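Local coordinates for ParB-like N-terminal domain-containing protein (Pyrococcus furiosus, PDB 1VK1) that is of uncertain function but joins a ParB-like domain to a SerK-type kinase domain and probably binds ATP, at residues A[90-94]-A[95-99]; A[72-75]-A[76-80]; A[33-36]-A[37-41]. All coordinates share one frame; numbering follows the deposited sequence. Where two conformers were deposited one is given.

Interaction 1 (A[90-94]-A[95-99])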
ATOM      1  N   LEU A  90      -9.376  10.488 -11.670  1.00 13.36           N
ATOM      2  CA  LEU A  90      -9.081  11.657 -10.864  1.00 15.02           C
ATOM      3  C   LEU A  90      -8.095  12.564 -11.592  1.00 14.56           C
ATOM      4  O   LEU A  90      -7.306  12.103 -12.429  1.00 17.48           O
ATOM      5  CB  LEU A  90      -8.375  11.195  -9.565  1.00 16.09           C
ATOM      6  CG  LEU A  90      -9.041  10.172  -8.682  1.00 18.44           C
ATOM      7  CD1 LEU A  90      -8.112   9.764  -7.548  1.00 18.93           C
ATOM      8  CD2 LEU A  90     -10.324  10.712  -8.118  1.00 19.39           C
ATOM      9  N   ASP A  91      -8.127  13.857 -11.259  1.00 18.21           N
ATOM     10  CA  ASP A  91      -7.018  14.754 -11.565  1.00 20.72           C
ATOM     11  C   ASP A  91      -6.075  14.651 -10.374  1.00 18.53           C
ATOM     12  O   ASP A  91      -6.383  15.150  -9.304  1.00 20.95           O
ATOM     13  CB  ASP A  91      -7.516  16.191 -11.750  1.00 25.29           C
ATOM     14  CG  ASP A  91      -6.368  17.211 -11.892  1.00 29.94           C
ATOM     15  OD1 ASP A  91      -5.162  16.806 -11.891  1.00 32.22           O
ATOM     16  OD2 ASP A  91      -6.584  18.439 -12.004  1.00 33.85           O
ATOM     17  N   TYR A  92      -4.942  14.008 -10.577  1.00 16.98           N
ATOM     18  CA  TYR A  92      -4.061  13.657  -9.461  1.00 15.96           C
ATOM     19  C   TYR A  92      -3.565  14.901  -8.705  1.00 16.15           C
ATOM     20  O   TYR A  92      -3.421  14.865  -7.492  1.00 16.17           O
ATOM     21  CB  TYR A  92      -2.893  12.831  -9.963  1.00 14.23           C
ATOM     22  CG  TYR A  92      -2.145  12.126  -8.859  1.00 13.49           C
ATOM     23  CD1 TYR A  92      -2.821  11.280  -7.949  1.00 14.67           C
ATOM     24  CD2 TYR A  92      -0.781  12.265  -8.718  1.00 13.79           C
ATOM     25  CE1 TYR A  92      -2.137  10.625  -6.931  1.00 12.60           C
ATOM     26  CE2 TYR A  92      -0.103  11.611  -7.712  1.00 13.68           C
ATOM     27  CZ  TYR A  92      -0.788  10.793  -6.814  1.00 12.10           C
ATOM     28  OH  TYR A  92      -0.115  10.140  -5.811  1.00 13.35           O
ATOM     29  N   PHE A  93      -3.359  16.013  -9.420  1.00 16.56           N
ATOM     30  CA  PHE A  93      -2.765  17.218  -8.802  1.00 17.46           C
ATOM     31  C   PHE A  93      -3.793  18.231  -8.357  1.00 20.07           C
ATOM     32  O   PHE A  93      -3.458  19.347  -7.978  1.00 21.76           O
ATOM     33  CB  PHE A  93      -1.683  17.781  -9.707  1.00 18.27           C
ATOM     34  CG  PHE A  93      -0.478  16.897  -9.769  1.00 17.43           C
ATOM     35  CD1 PHE A  93       0.379  16.790  -8.661  1.00 18.13           C
ATOM     36  CD2 PHE A  93      -0.220  16.120 -10.889  1.00 19.40           C
ATOM     37  CE1 PHE A  93       1.473  15.959  -8.685  1.00 18.75           C
ATOM     38  CE2 PHE A  93       0.891  15.273 -10.912  1.00 20.00           C
ATOM     39  CZ  PHE A  93       1.738  15.203  -9.809  1.00 19.64           C
ATOM     40  N   ASP A  94      -5.045  17.808  -8.328  1.00 19.39           N
ATOM     41  CA  ASP A  94      -6.064  18.539  -7.632  1.00 21.73           C
ATOM     42  C   ASP A  94      -5.722  18.530  -6.137  1.00 20.87           C
ATOM     43  O   ASP A  94      -5.319  17.481  -5.596  1.00 19.59           O
ATOM     44  CB  ASP A  94      -7.425  17.892  -7.886  1.00 25.18           C
ATOM     45  CG  ASP A  94      -8.568  18.716  -7.362  1.00 29.01           C
ATOM     46  OD1 ASP A  94      -9.238  19.377  -8.183  1.00 32.96           O
ATOM     47  OD2 ASP A  94      -8.871  18.781  -6.151  1.00 30.15           O
ATOM     48  N   GLU A  95      -5.877  19.677  -5.469  1.00 21.56           N
ATOM     49  CA  GLU A  95      -5.543  19.811  -4.042  1.00 22.23           C
ATOM     50  C   GLU A  95      -6.374  18.901  -3.127  1.00 20.64           C
ATOM     51  O   GLU A  95      -5.962  18.596  -2.015  1.00 23.17           O
ATOM     52  CB  GLU A  95      -5.645  21.283  -3.582  0.50 23.85           C
ATOM     53  CG  GLU A  95      -4.432  22.127  -3.945  0.50 26.27           C
ATOM     54  CD  GLU A  95      -3.177  21.694  -3.204  0.50 27.92           C
ATOM     55  OE1 GLU A  95      -3.149  21.786  -1.953  0.50 29.63           O
ATOM     56  OE2 GLU A  95      -2.221  21.258  -3.869  0.50 29.01           O
ATOM     57  N   GLY A  96      -7.539  18.490  -3.606  1.00 20.24           N
ATOM     58  CA  GLY A  96      -8.408  17.593  -2.873  1.00 19.84           C
ATOM     59  C   GLY A  96      -7.865  16.170  -2.734  1.00 19.12           C
ATOM     60  O   GLY A  96      -8.297  15.452  -1.840  1.00 20.49           O
ATOM     61  N   VAL A  97      -6.936  15.766  -3.630  1.00 17.40           N
ATOM     62  CA  VAL A  97      -6.301  14.440  -3.578  1.00 15.24           C
ATOM     63  C   VAL A  97      -5.106  14.571  -2.649  1.00 15.87           C
ATOM     64  O   VAL A  97      -4.194  15.358  -2.914  1.00 16.54           O
ATOM     65  CB  VAL A  97      -5.858  13.976  -4.979  1.00 16.77           C
ATOM     66  CG1 VAL A  97      -5.166  12.618  -4.905  1.00 16.55           C
ATOM     67  CG2 VAL A  97      -7.052  13.901  -5.916  1.00 18.65           C
ATOM     68  N   LYS A  98      -5.130  13.856  -1.528  1.00 16.83           N
ATOM     69  CA  LYS A  98      -4.016  13.875  -0.572  1.00 17.15           C
ATOM     70  C   LYS A  98      -3.396  12.498  -0.455  1.00 15.75           C
ATOM     71  O   LYS A  98      -4.080  11.482  -0.593  1.00 16.70           O
ATOM     72  CB  LYS A  98      -4.491  14.292   0.791  1.00 18.03           C
ATOM     73  N   VAL A  99      -2.108  12.459  -0.199  1.00 14.10           N
ATOM     74  CA  VAL A  99      -1.398  11.203  -0.025  1.00 13.10           C
ATOM     75  C   VAL A  99      -0.689  11.160   1.319  1.00 13.46           C
ATOM     76  O   VAL A  99      -0.068  12.139   1.749  1.00 17.10           O
ATOM     77  CB  VAL A  99      -0.442  10.914  -1.211  1.00 13.88           C
ATOM     78  CG1 VAL A  99       0.717  11.831  -1.231  1.00 15.18           C
ATOM     79  CG2 VAL A  99       0.035   9.468  -1.187  1.00 14.55           C
TER
HETATM   80  O   HOH W   1      -1.951  18.962  -5.406  1.00 23.34           O

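Interaction 2 (A[72-75]-A[76-80]). With PO4 (phosphate ion), chain B.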
ATOM      1  N   HIS A  72      -4.012  -4.273  -5.490  1.00  8.30           N
ATOM      2  CA  HIS A  72      -4.335  -5.671  -5.261  1.00  8.78           C
ATOM      3  C   HIS A  72      -5.528  -6.110  -6.082  1.00  8.49           C
ATOM      4  O   HIS A  72      -5.556  -7.257  -6.566  1.00  9.72           O
ATOM      5  CB  HIS A  72      -4.496  -5.964  -3.768  1.00  9.40           C
ATOM      6  CG  HIS A  72      -3.229  -5.773  -3.002  1.00  9.40           C
ATOM      7  ND1 HIS A  72      -2.826  -4.549  -2.522  1.00  9.68           N
ATOM      8  CD2 HIS A  72      -2.251  -6.646  -2.686  1.00 10.47           C
ATOM      9  CE1 HIS A  72      -1.656  -4.701  -1.917  1.00 10.70           C
ATOM     10  NE2 HIS A  72      -1.290  -5.961  -2.002  1.00 11.59           N
ATOM     11  N   ARG A  73      -6.497  -5.217  -6.265  1.00  8.45           N
ATOM     12  CA  ARG A  73      -7.641  -5.474  -7.145  1.00  9.11           C
ATOM     13  C   ARG A  73      -7.228  -5.638  -8.600  1.00  8.90           C
ATOM     14  O   ARG A  73      -7.614  -6.601  -9.269  1.00  9.31           O
ATOM     15  CB  ARG A  73      -8.674  -4.345  -6.997  1.00 10.62           C
ATOM     16  CG  ARG A  73      -9.242  -4.267  -5.573  1.00 13.58           C
ATOM     17  CD  ARG A  73     -10.432  -3.356  -5.352  1.00 15.04           C
ATOM     18  NE  ARG A  73     -10.287  -1.954  -5.633  1.00 19.51           N
ATOM     19  CZ  ARG A  73      -9.749  -1.017  -4.823  1.00 17.94           C
ATOM     20  NH1 ARG A  73      -9.146  -1.317  -3.674  1.00 21.19           N
ATOM     21  NH2 ARG A  73      -9.785   0.226  -5.215  1.00 20.53           N
ATOM     22  N   TRP A  74      -6.386  -4.733  -9.091  1.00  8.64           N
ATOM     23  CA  TRP A  74      -5.854  -4.824 -10.452  1.00  8.80           C
ATOM     24  C   TRP A  74      -5.059  -6.101 -10.656  1.00  8.83           C
ATOM     25  O   TRP A  74      -5.289  -6.846 -11.619  1.00  9.61           O
ATOM     26  CB  TRP A  74      -4.979  -3.580 -10.731  1.00  9.59           C
ATOM     27  CG  TRP A  74      -4.039  -3.681 -11.879  1.00  8.91           C
ATOM     28  CD1 TRP A  74      -4.317  -3.499 -13.202  1.00  9.91           C
ATOM     29  CD2 TRP A  74      -2.629  -3.879 -11.792  1.00  9.60           C
ATOM     30  NE1 TRP A  74      -3.160  -3.622 -13.944  1.00 10.42           N
ATOM     31  CE2 TRP A  74      -2.114  -3.850 -13.095  1.00 10.29           C
ATOM     32  CE3 TRP A  74      -1.732  -4.073 -10.725  1.00 10.59           C
ATOM     33  CZ2 TRP A  74      -0.739  -4.005 -13.360  1.00 12.03           C
ATOM     34  CZ3 TRP A  74      -0.393  -4.237 -10.990  1.00 12.33           C
ATOM     35  CH2 TRP A  74       0.088  -4.195 -12.291  1.00 12.78           C
ATOM     36  N   ALA A  75      -4.146  -6.389  -9.743  1.00  8.64           N
ATOM     37  CA  ALA A  75      -3.289  -7.543  -9.892  1.00  9.59           C
ATOM     38  C   ALA A  75      -4.093  -8.839  -9.762  1.00  8.89           C
ATOM     39  O   ALA A  75      -3.828  -9.811 -10.473  1.00 10.02           O
ATOM     40  CB  ALA A  75      -2.152  -7.504  -8.866  1.00 10.11           C
ATOM     41  N   GLY A  76      -5.075  -8.864  -8.861  1.00  8.78           N
ATOM     42  CA  GLY A  76      -5.915 -10.037  -8.712  1.00  9.42           C
ATOM     43  C   GLY A  76      -6.757 -10.298  -9.946  1.00  9.42           C
ATOM     44  O   GLY A  76      -6.872 -11.438 -10.405  1.00 10.34           O
ATOM     45  N   LEU A  77      -7.326  -9.244 -10.506  1.00  9.22           N
ATOM     46  CA  LEU A  77      -8.090  -9.376 -11.729  1.00  9.69           C
ATOM     47  C   LEU A  77      -7.214  -9.845 -12.887  1.00 10.15           C
ATOM     48  O   LEU A  77      -7.646 -10.675 -13.689  1.00 11.32           O
ATOM     49  CB  LEU A  77      -8.792  -8.060 -12.073  1.00  9.61           C
ATOM     50  CG  LEU A  77      -9.982  -7.671 -11.190  1.00  9.28           C
ATOM     51  CD1 LEU A  77     -10.478  -6.312 -11.603  1.00 10.60           C
ATOM     52  CD2 LEU A  77     -11.110  -8.725 -11.180  1.00 10.52           C
ATOM     53  N   GLN A  78      -6.010  -9.308 -13.003  1.00 10.17           N
ATOM     54  CA  GLN A  78      -5.100  -9.769 -14.043  1.00 12.80           C
ATOM     55  C   GLN A  78      -4.779 -11.241 -13.856  1.00 12.60           C
ATOM     56  O   GLN A  78      -4.798 -12.010 -14.825  1.00 14.16           O
ATOM     57  CB  GLN A  78      -3.819  -8.921 -14.117  1.00 13.46           C
ATOM     58  CG  GLN A  78      -4.086  -7.524 -14.741  1.00 15.11           C
ATOM     59  CD  GLN A  78      -2.914  -6.921 -15.421  1.00 17.86           C
ATOM     60  OE1 GLN A  78      -3.032  -6.333 -16.516  1.00 17.76           O
ATOM     61  NE2 GLN A  78      -1.798  -6.995 -14.786  1.00 17.09           N
ATOM     62  N   LYS A  79      -4.521 -11.655 -12.620  1.00 11.82           N
ATOM     63  CA  LYS A  79      -4.209 -13.066 -12.336  1.00 12.95           C
ATOM     64  C   LYS A  79      -5.378 -13.973 -12.710  1.00 12.76           C
ATOM     65  O   LYS A  79      -5.169 -15.104 -13.197  1.00 14.70           O
ATOM     66  CB  LYS A  79      -3.840 -13.239 -10.879  1.00 13.57           C
ATOM     67  CG  LYS A  79      -3.389 -14.619 -10.521  1.00 17.74           C
ATOM     68  CD  LYS A  79      -2.687 -14.620  -9.204  1.00 19.90           C
ATOM     69  CE  LYS A  79      -2.363 -16.037  -8.771  1.00 22.41           C
ATOM     70  NZ  LYS A  79      -1.569 -16.055  -7.519  1.00 23.67           N
ATOM     71  N   LEU A  80      -6.604 -13.494 -12.510  1.00 12.05           N
ATOM     72  CA  LEU A  80      -7.806 -14.258 -12.850  1.00 12.38           C
ATOM     73  C   LEU A  80      -8.109 -14.281 -14.351  1.00 13.03           C
ATOM     74  O   LEU A  80      -8.987 -15.025 -14.799  1.00 14.78           O
ATOM     75  CB  LEU A  80      -9.009 -13.683 -12.114  1.00 11.97           C
ATOM     76  CG  LEU A  80      -9.034 -13.968 -10.610  1.00 12.52           C
ATOM     77  CD1 LEU A  80     -10.060 -13.102  -9.904  1.00 13.56           C
ATOM     78  CD2 LEU A  80      -9.301 -15.437 -10.332  1.00 14.17           C
TER
HETATM   79  P   PO4 B 301      -3.413  -0.897  -2.851  1.00 14.39           P
HETATM   80  O1  PO4 B 301      -1.805  -1.166  -2.716  1.00 14.94           O
HETATM   81  O2  PO4 B 301      -4.029  -2.302  -3.243  1.00 13.41           O
HETATM   82  O3  PO4 B 301      -3.908  -0.442  -1.524  1.00 15.29           O
HETATM   83  O4  PO4 B 301      -3.639   0.117  -3.955  1.00  8.85           O

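Interaction 3 (A[33-36]-A[37-41])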
ATOM      1  N   VAL A  33       1.251  -7.042  -1.239  1.00 11.38           N
ATOM      2  CA  VAL A  33       1.293  -7.919  -0.052  1.00 12.29           C
ATOM      3  C   VAL A  33       0.584  -9.221  -0.436  1.00 11.57           C
ATOM      4  O   VAL A  33      -0.576  -9.200  -0.884  1.00 11.38           O
ATOM      5  CB  VAL A  33       0.571  -7.280   1.129  1.00 13.46           C
ATOM      6  CG1 VAL A  33       0.639  -8.187   2.350  1.00 16.01           C
ATOM      7  CG2 VAL A  33       1.149  -5.904   1.431  1.00 13.90           C
ATOM      8  N   GLN A  34       1.271 -10.356  -0.321  1.00 11.76           N
ATOM      9  CA  GLN A  34       0.696 -11.618  -0.787  1.00 11.83           C
ATOM     10  C   GLN A  34      -0.672 -11.906  -0.154  1.00 11.76           C
ATOM     11  O   GLN A  34      -1.608 -12.313  -0.850  1.00 11.60           O
ATOM     12  CB  GLN A  34       1.659 -12.790  -0.544  1.00 13.64           C
ATOM     13  CG  GLN A  34       1.137 -14.112  -1.089  1.00 16.71           C
ATOM     14  CD  GLN A  34       2.135 -15.252  -0.999  1.00 21.07           C
ATOM     15  OE1 GLN A  34       3.330 -15.031  -0.819  1.00 22.64           O
ATOM     16  NE2 GLN A  34       1.642 -16.474  -1.149  1.00 23.55           N
ATOM     17  N   ARG A  35      -0.805 -11.675   1.143  1.00 11.58           N
ATOM     18  CA  ARG A  35      -2.059 -11.960   1.811  1.00 12.20           C
ATOM     19  C   ARG A  35      -3.190 -11.113   1.255  1.00 10.77           C
ATOM     20  O   ARG A  35      -4.310 -11.589   1.090  1.00 11.82           O
ATOM     21  CB  ARG A  35      -1.922 -11.744   3.312  1.00 13.39           C
ATOM     22  CG  ARG A  35      -3.173 -12.100   4.109  1.00 15.09           C
ATOM     23  CD  ARG A  35      -2.946 -12.070   5.605  1.00 16.31           C
ATOM     24  NE  ARG A  35      -1.854 -12.932   6.043  1.00 17.12           N
ATOM     25  CZ  ARG A  35      -1.901 -14.250   6.118  1.00 17.96           C
ATOM     26  NH1 ARG A  35      -3.009 -14.921   5.801  1.00 19.23           N
ATOM     27  NH2 ARG A  35      -0.846 -14.926   6.536  1.00 18.59           N
ATOM     28  N   GLU A  36      -2.911  -9.847   0.972  1.00 11.39           N
ATOM     29  CA  GLU A  36      -3.937  -8.956   0.429  1.00 11.51           C
ATOM     30  C   GLU A  36      -4.359  -9.354  -0.996  1.00 10.41           C
ATOM     31  O   GLU A  36      -5.533  -9.258  -1.354  1.00 11.60           O
ATOM     32  CB  GLU A  36      -3.459  -7.499   0.486  0.60 14.21           C
ATOM     33  CG  GLU A  36      -3.677  -6.837   1.844  0.60 17.20           C
ATOM     34  CD  GLU A  36      -5.140  -6.591   2.118  0.60 21.54           C
ATOM     35  OE1 GLU A  36      -5.820  -6.002   1.247  0.60 25.72           O
ATOM     36  OE2 GLU A  36      -5.614  -6.986   3.197  0.60 27.95           O
ATOM     37  N   LEU A  37      -3.404  -9.814  -1.794  1.00  9.89           N
ATOM     38  CA  LEU A  37      -3.692 -10.289  -3.130  1.00 10.06           C
ATOM     39  C   LEU A  37      -4.584 -11.524  -3.082  1.00  9.34           C
ATOM     40  O   LEU A  37      -5.615 -11.597  -3.759  1.00  9.87           O
ATOM     41  CB  LEU A  37      -2.383 -10.604  -3.847  1.00 10.27           C
ATOM     42  CG  LEU A  37      -2.550 -11.204  -5.234  1.00 10.34           C
ATOM     43  CD1 LEU A  37      -3.240 -10.289  -6.193  1.00 11.38           C
ATOM     44  CD2 LEU A  37      -1.200 -11.612  -5.791  1.00 12.85           C
ATOM     45  N   GLU A  38      -4.196 -12.483  -2.264  1.00  9.80           N
ATOM     46  CA  GLU A  38      -4.939 -13.734  -2.162  1.00 10.99           C
ATOM     47  C   GLU A  38      -6.313 -13.527  -1.549  1.00 11.59           C
ATOM     48  O   GLU A  38      -7.286 -14.119  -2.004  1.00 11.60           O
ATOM     49  CB  GLU A  38      -4.117 -14.775  -1.383  1.00 12.47           C
ATOM     50  CG  GLU A  38      -2.878 -15.204  -2.166  1.00 15.69           C
ATOM     51  CD  GLU A  38      -2.016 -16.265  -1.493  1.00 18.59           C
ATOM     52  OE1 GLU A  38      -2.286 -16.632  -0.353  1.00 20.70           O
ATOM     53  OE2 GLU A  38      -1.048 -16.698  -2.139  1.00 23.34           O
ATOM     54  N   ASP A  39      -6.419 -12.658  -0.541  1.00 11.74           N
ATOM     55  CA  ASP A  39      -7.702 -12.354   0.043  1.00 12.11           C
ATOM     56  C   ASP A  39      -8.655 -11.695  -0.966  1.00 11.29           C
ATOM     57  O   ASP A  39      -9.845 -12.034  -1.000  1.00 12.14           O
ATOM     58  CB  ASP A  39      -7.541 -11.472   1.277  1.00 14.09           C
ATOM     59  CG  ASP A  39      -7.053 -12.236   2.509  1.00 16.69           C
ATOM     60  OD1 ASP A  39      -6.917 -13.476   2.480  1.00 18.03           O
ATOM     61  OD2 ASP A  39      -6.793 -11.642   3.557  1.00 19.93           O
ATOM     62  N   PHE A  40      -8.153 -10.749  -1.764  1.00 10.25           N
ATOM     63  CA  PHE A  40      -8.981 -10.130  -2.780  1.00 10.66           C
ATOM     64  C   PHE A  40      -9.501 -11.207  -3.752  1.00 10.00           C
ATOM     65  O   PHE A  40     -10.688 -11.245  -4.094  1.00  9.92           O
ATOM     66  CB  PHE A  40      -8.255  -9.042  -3.578  1.00 10.59           C
ATOM     67  CG  PHE A  40      -9.003  -8.663  -4.819  1.00 10.40           C
ATOM     68  CD1 PHE A  40     -10.163  -7.912  -4.742  1.00 11.66           C
ATOM     69  CD2 PHE A  40      -8.616  -9.139  -6.046  1.00 10.38           C
ATOM     70  CE1 PHE A  40     -10.897  -7.618  -5.887  1.00 12.69           C
ATOM     71  CE2 PHE A  40      -9.357  -8.852  -7.186  1.00 11.04           C
ATOM     72  CZ  PHE A  40     -10.502  -8.115  -7.090  1.00 11.91           C
ATOM     73  N   ILE A  41      -8.599 -12.073  -4.224  1.00  9.57           N
ATOM     74  CA  ILE A  41      -9.007 -13.092  -5.199  1.00 10.02           C
ATOM     75  C   ILE A  41     -10.083 -13.998  -4.595  1.00 10.36           C
ATOM     76  O   ILE A  41     -11.074 -14.301  -5.242  1.00 11.40           O
ATOM     77  CB  ILE A  41      -7.798 -13.885  -5.694  1.00 10.58           C
ATOM     78  CG1 ILE A  41      -6.920 -13.000  -6.582  1.00 11.39           C
ATOM     79  CG2 ILE A  41      -8.237 -15.148  -6.436  1.00 11.76           C
ATOM     80  CD1 ILE A  41      -5.565 -13.585  -6.877  1.00 12.76           C
TER
HETATM   81  O   HOH W   2      -5.827 -13.766   5.388  1.00 25.64           O

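Interaction 1 (A[90-94]-A[95-99])
The backbone makes two successive type I turns, Asp91 to Asp94 and Asp94 to Val97, and the second is closed by Val97 N donating to Asp94 O over 3.1 Å. Asp94 thus ends one turn and begins the next, and its side chain ties the second one down as well. With CG anti to the backbone N (chi1 -171°), the carboxylate lies beside its own carbonyl and faces the chain ahead, where OD2 accepts from Gly96 N at 2.9 Å. The N-H meets the anti side of that oxygen, slightly out of the carboxylate plane. Gly96, lacking a side chain, presents nothing to crowd the acid.

Asp91 does the same one turn earlier. Its OD1 accepts from Phe93 N at 3.2 Å, met from above the carboxylate plane, which makes an Asx turn. Aspartate suits both places, being just long enough to reach the amide two residues on. The double turn carries the chain from strand 84-90 into strand 98-105, linking the mixed sheet that holds strand 84-90 to the antiparallel sheet built on 98-105 with 177-179 and 224-226.

Val97 fills the inside of the bend. CB rests 3.6 Å from Tyr92 O, while CG2 lies 3.7 Å from Asp91 O. The other methyl, CG1, approaches the Tyr92 ring obliquely at CD1, 4.1 Å away, the two side chains crossing at about a right angle. Tyr92 is buried, and its hydroxyl is bonded to His225. The amine of Lys205, at the start of helix 205-213, bonds to both Tyr92 O and Val97 O, so that one amine holds both halves of the bend. On the solvent side, in the conformer given, a water donates to both Phe93 O and Glu95 OE2; the acid has a second conformer, so this bridge is doubtful.

Interaction 2 (A[72-75]-A[76-80])
Different first torsions bring Trp74 and Gln78 together: the indole leaves with CG anti to the backbone N (chi1 162°), beside the carbonyl carbon, whereas Gln78 has CG anti to its carbonyl carbon (chi1 -73°) and then runs out extended. One turn of helix apart, the two meet with the amide over a face of the indole, its plane 30° from that of the ring. NE2 lies above the rim of the six-membered ring, 3.5 Å from CZ2, and CD is 3.6 Å from Trp74 NE1. Glutamine suits this exposed place because its flat amide can lie on a ring while its polar end stays near solvent. The indole N-H is engaged by Leu23 O, which helps to fix the ring's rotation.

Beneath them run regular i to i+4 backbone bonds, such as Gly76 N to His72 O (2.8 Å) and Leu77 N to Arg73 O (2.9 Å). Leu77 packs back on this backbone, its CG 3.2 Å from Arg73 O.

At the start of the helix, His72 grips a phosphate ion twice through one oxygen. Its backbone N donates to O2 at 3.0 Å, and ND1 reaches the same atom in the ring plane at 2.6 Å. Gly70 N and His71 ND1 also bond to the ion. An anion held at a helix N-terminus probably gains from the helix dipole, and the ion, although likely from the crystallisation liquor, may mark where a nucleotide phosphate would sit, as in relatives of the ParB/sulfiredoxin clan.

The Arg73 guanidinium forms a salt bridge with Asp69 through NH2, which also bonds to Pro53 O. Helix 71-80 lies with His72, Arg73, Lys79 and Leu80 against helix 34-47, with Leu77 on Phe50 of strand 49-50, and with Trp74 on Met54 of strand 54-58.

Interaction 3 (A[33-36]-A[37-41])
Gln34 and Glu38, one helical turn apart, are joined by a side-chain hydrogen bond from Gln34 NE2 to Glu38 OE2, 2.9 Å long with an N-H...O angle of 161°. The carboxylate oxygen lies close to the amide plane of the glutamine, but the donor comes to it from above the carboxylate plane, the two flat groups being turned 76° apart. Gln34 swings toward its own carbonyl (chi1 -177°) and Glu38 back beside its own N, which lets the two extended chains meet. Glutamine can hand an N-H to the acid here without bringing in another charge.

Arg35 and Asp39 make the next i to i+4 pair, lying side by side and pointing the same way. Their charged ends do not touch: the direct contact is Arg35 CG to Asp39 OD2 at 3.7 Å. A water spans the remaining distance, accepting from NH1 at 3.1 Å in the guanidinium plane and donating to OD2 at 3.0 Å. The arginine bends at chi3, and its NE forms a salt bridge with Asp169, so the guanidinium is anchored to helix 161-170 while its edge serves the water.

Further out, the backbone sets this spacing: Glu38 N bonds to Gln34 O (3.0 Å) and Asp39 N to Arg35 O (2.9 Å). Val33 occupies the N-cap but has no polar side chain to cap with; Asp166 of helix 161-170 accepts from Gln34 N instead. The acids of the first turns are probably favoured by the helix dipole. Polar pairs lie along one side, while Leu37 and Phe40 pack on Ala75 and Arg73 of helix 71-80, the pattern of an amphipathic helix at its N-terminal end.

How the interactions relate
Interactions 2 and 3 belong to two packed helices, their centres 9 Å apart, and His72 joins them. While ND1 faces the phosphate, NE2 lies 2.9 Å from Val33 N, a probable hydrogen bond that ties the anion-binding end of helix 71-80 to the N-cap of helix 34-47. The ring also packs on Glu36, with His72 CD2 3.5 Å from Glu36 CB. Interaction 1 stands apart: its nearest atoms are about 10 Å from those of interaction 2 and about 16 Å from those of interaction 3, and the centres are 25 and 27 Å away. The bound sodium ion lies about 7 Å from the side chain of His72 and about 9 Å from those of Val33 and Tyr92.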